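Local atomic coordinates of pectate lyase (Paenibacillus sp. 0602, PDB entry 5GT5), a protein that cleaves polygalacturonate by beta-elimination and probably also partly methylated pectins, in an endo manner, probably with calcium as cofactor. Residues K148-I154 against A172-D178. The protein carries 1 engineered substitution. Residues are numbered along the deposited sequence; the frame is centred on the assembly and turned at random.
Sequences KNDWDYI and AYDGLVD
Gly175 N donates to Asp152 OD1 (2.8 Å), with Asp152 chi1 near -43°. Asp174 N donates to Trp151 O and Asp178 N to Ile154 O, both at 2.9 Å. The two segments run parallel, irregular until strand begins at Ile154 and Val177 (CA atoms 4.8 Å apart). Ile154 N to Leu176 O (3.1 Å) and Tyr153 N to Gly175 O (3.2 Å) continue the pairing. Asp150 is left-handed (phi/psi 59/35). Asp152 OD1 lies 3.1 Å from Asp174 OD2 and 3.4 Å from Asp178 OD2, crowded but unbonded. These three aspartates probably bind Ca(2+), near the probable active-site Arg276. Here water 2 bridges Asp152 OD2 (2.7 Å) and Asp174 OD2 (2.6 Å). Lys245 pairs with Asp174 OD1, Leu248 N with Asp178 OD1. Tyr173, chi1 t, brings OH to Lys148 N (3.1 Å) and Asn149 N (3.2 Å). Asn149 CB sits 3.4 Å from the Tyr173 ring centroid, a CH-pi contact. Strands 154-157 and 177-180 are neighbours in the parallel beta-helix; Ile154 and Val177 pack on Phe169 and Ile164.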
loop_
_atom_site.group_PDB
_atom_site.type_symbol
_atom_site.label_atom_id
_atom_site.label_comp_id
_atom_site.label_asym_id
_atom_site.label_seq_id
_atom_site.Cartn_x
_atom_site.Cartn_y
_atom_site.Cartn_z
ATOM N N LYS A 148 27.929 16.339 -3.899
ATOM C CA LYS A 148 28.063 16.776 -2.516
ATOM C C LYS A 148 26.746 17.189 -1.857
ATOM O O LYS A 148 26.351 16.620 -0.832
ATOM C CB LYS A 148 29.073 17.915 -2.374
ATOM C CG LYS A 148 29.380 18.226 -0.914
ATOM C CD LYS A 148 30.463 19.252 -0.774
ATOM C CE LYS A 148 30.860 19.396 0.688
ATOM N NZ LYS A 148 31.485 18.131 1.182
ATOM N N ASN A 149 26.056 18.165 -2.443
ATOM C CA ASN A 149 24.949 18.794 -1.710
ATOM C C ASN A 149 23.752 17.881 -1.467
ATOM O O ASN A 149 23.054 18.004 -0.443
ATOM C CB ASN A 149 24.457 20.044 -2.436
ATOM C CG ASN A 149 25.490 21.153 -2.456
ATOM O OD1 ASN A 149 26.701 20.902 -2.279
ATOM N ND2 ASN A 149 25.025 22.382 -2.673
ATOM N N ASP A 150 23.491 16.995 -2.417
ATOM C CA ASP A 150 22.381 16.035 -2.315
ATOM C C ASP A 150 21.037 16.734 -2.163
ATOM O O ASP A 150 20.170 16.260 -1.433
ATOM C CB ASP A 150 22.604 15.033 -1.165
ATOM C CG ASP A 150 23.850 14.184 -1.342
ATOM O OD1 ASP A 150 24.305 13.957 -2.488
ATOM O OD2 ASP A 150 24.383 13.727 -0.314
ATOM N N TRP A 151 20.864 17.887 -2.814
ATOM C CA TRP A 151 19.575 18.571 -2.801
ATOM C C TRP A 151 18.666 18.086 -3.917
ATOM O O TRP A 151 19.038 18.195 -5.100
ATOM C CB TRP A 151 19.761 20.078 -3.007
ATOM C CG TRP A 151 20.621 20.847 -2.034
ATOM C CD1 TRP A 151 20.979 20.509 -0.742
ATOM C CD2 TRP A 151 21.206 22.125 -2.296
ATOM N NE1 TRP A 151 21.750 21.522 -0.191
ATOM C CE2 TRP A 151 21.910 22.509 -1.129
ATOM C CE3 TRP A 151 21.213 22.977 -3.407
ATOM C CZ2 TRP A 151 22.587 23.732 -1.036
ATOM C CZ3 TRP A 151 21.895 24.179 -3.321
ATOM C CH2 TRP A 151 22.595 24.533 -2.152
ATOM N N ASP A 152 17.493 17.554 -3.571
ATOM C CA ASP A 152 16.503 17.066 -4.530
ATOM C C ASP A 152 15.190 17.716 -4.180
ATOM O O ASP A 152 14.924 17.941 -2.994
ATOM C CB ASP A 152 16.347 15.542 -4.391
ATOM C CG ASP A 152 17.681 14.837 -4.245
ATOM O OD1 ASP A 152 18.317 14.580 -5.263
ATOM O OD2 ASP A 152 18.082 14.530 -3.101
ATOM N N TYR A 153 14.325 18.040 -5.137
ATOM C CA TYR A 153 13.073 18.673 -4.743
ATOM C C TYR A 153 12.178 17.741 -3.922
ATOM O O TYR A 153 11.653 18.134 -2.898
ATOM C CB TYR A 153 12.302 19.199 -5.947
ATOM C CG TYR A 153 12.851 20.459 -6.522
ATOM C CD1 TYR A 153 12.850 21.639 -5.760
ATOM C CD2 TYR A 153 13.300 20.511 -7.827
ATOM C CE1 TYR A 153 13.338 22.815 -6.304
ATOM C CE2 TYR A 153 13.786 21.694 -8.377
ATOM C CZ TYR A 153 13.778 22.828 -7.604
ATOM O OH TYR A 153 14.285 23.993 -8.153
ATOM N N ILE A 154 11.972 16.523 -4.402
ATOM C CA ILE A 154 11.131 15.558 -3.668
ATOM C C ILE A 154 11.818 14.208 -3.716
ATOM O O ILE A 154 12.227 13.748 -4.801
ATOM C CB ILE A 154 9.725 15.423 -4.273
ATOM C CG1 ILE A 154 9.007 16.772 -4.242
ATOM C CG2 ILE A 154 8.911 14.368 -3.512
ATOM C CD1 ILE A 154 7.623 16.749 -4.927
ATOM N N ALA A 172 17.535 21.663 -10.235
ATOM C CA ALA A 172 17.950 21.179 -8.931
ATOM C C ALA A 172 19.387 20.704 -9.006
ATOM O O ALA A 172 19.836 20.189 -10.032
ATOM C CB ALA A 172 17.043 20.017 -8.451
ATOM N N TYR A 173 20.088 20.855 -7.893
ATOM C CA TYR A 173 21.450 20.377 -7.774
ATOM C C TYR A 173 21.541 18.902 -8.137
ATOM O O TYR A 173 22.401 18.510 -8.937
ATOM C CB TYR A 173 21.964 20.653 -6.355
ATOM C CG TYR A 173 23.393 20.255 -6.076
ATOM C CD1 TYR A 173 23.709 18.925 -5.814
ATOM C CD2 TYR A 173 24.426 21.194 -6.073
ATOM C CE1 TYR A 173 25.010 18.526 -5.549
ATOM C CE2 TYR A 173 25.745 20.802 -5.762
ATOM C CZ TYR A 173 26.025 19.466 -5.530
ATOM O OH TYR A 173 27.298 19.054 -5.220
ATOM N N ASP A 174 20.667 18.093 -7.548
ATOM C CA ASP A 174 20.620 16.661 -7.843
ATOM C C ASP A 174 19.299 16.346 -8.543
ATOM O O ASP A 174 19.041 16.848 -9.634
ATOM C CB ASP A 174 20.831 15.883 -6.522
ATOM C CG ASP A 174 21.168 14.420 -6.695
ATOM O OD1 ASP A 174 21.372 13.948 -7.824
ATOM O OD2 ASP A 174 21.299 13.744 -5.641
ATOM N N GLY A 175 18.443 15.545 -7.937
ATOM C CA GLY A 175 17.252 15.086 -8.642
ATOM C C GLY A 175 16.010 15.941 -8.482
ATOM O O GLY A 175 15.887 16.788 -7.580
ATOM N N LEU A 176 15.052 15.687 -9.358
ATOM C CA LEU A 176 13.780 16.401 -9.321
ATOM C C LEU A 176 12.792 15.648 -8.452
ATOM O O LEU A 176 12.379 16.168 -7.412
ATOM C CB LEU A 176 13.244 16.583 -10.733
ATOM C CG LEU A 176 14.194 17.324 -11.670
ATOM C CD1 LEU A 176 13.574 17.408 -13.089
ATOM C CD2 LEU A 176 14.511 18.709 -11.123
ATOM N N VAL A 177 12.377 14.451 -8.863
ATOM C CA VAL A 177 11.575 13.605 -7.977
ATOM C C VAL A 177 12.195 12.219 -8.040
ATOM O O VAL A 177 12.246 11.599 -9.113
ATOM C CB VAL A 177 10.074 13.510 -8.356
ATOM C CG1 VAL A 177 9.339 12.628 -7.344
ATOM C CG2 VAL A 177 9.424 14.913 -8.416
ATOM N N ASP A 178 12.708 11.745 -6.904
ATOM C CA ASP A 178 13.373 10.452 -6.775
ATOM C C ASP A 178 12.530 9.558 -5.914
ATOM O O ASP A 178 11.822 10.021 -4.993
ATOM C CB ASP A 178 14.728 10.618 -6.137
ATOM C CG ASP A 178 15.712 11.381 -7.018
ATOM O OD1 ASP A 178 15.498 11.498 -8.239
ATOM O OD2 ASP A 178 16.738 11.868 -6.469
HETATM O O HOH W 1 29.022 20.844 -4.751
HETATM O O HOH W 2 20.470 13.329 -3.199
#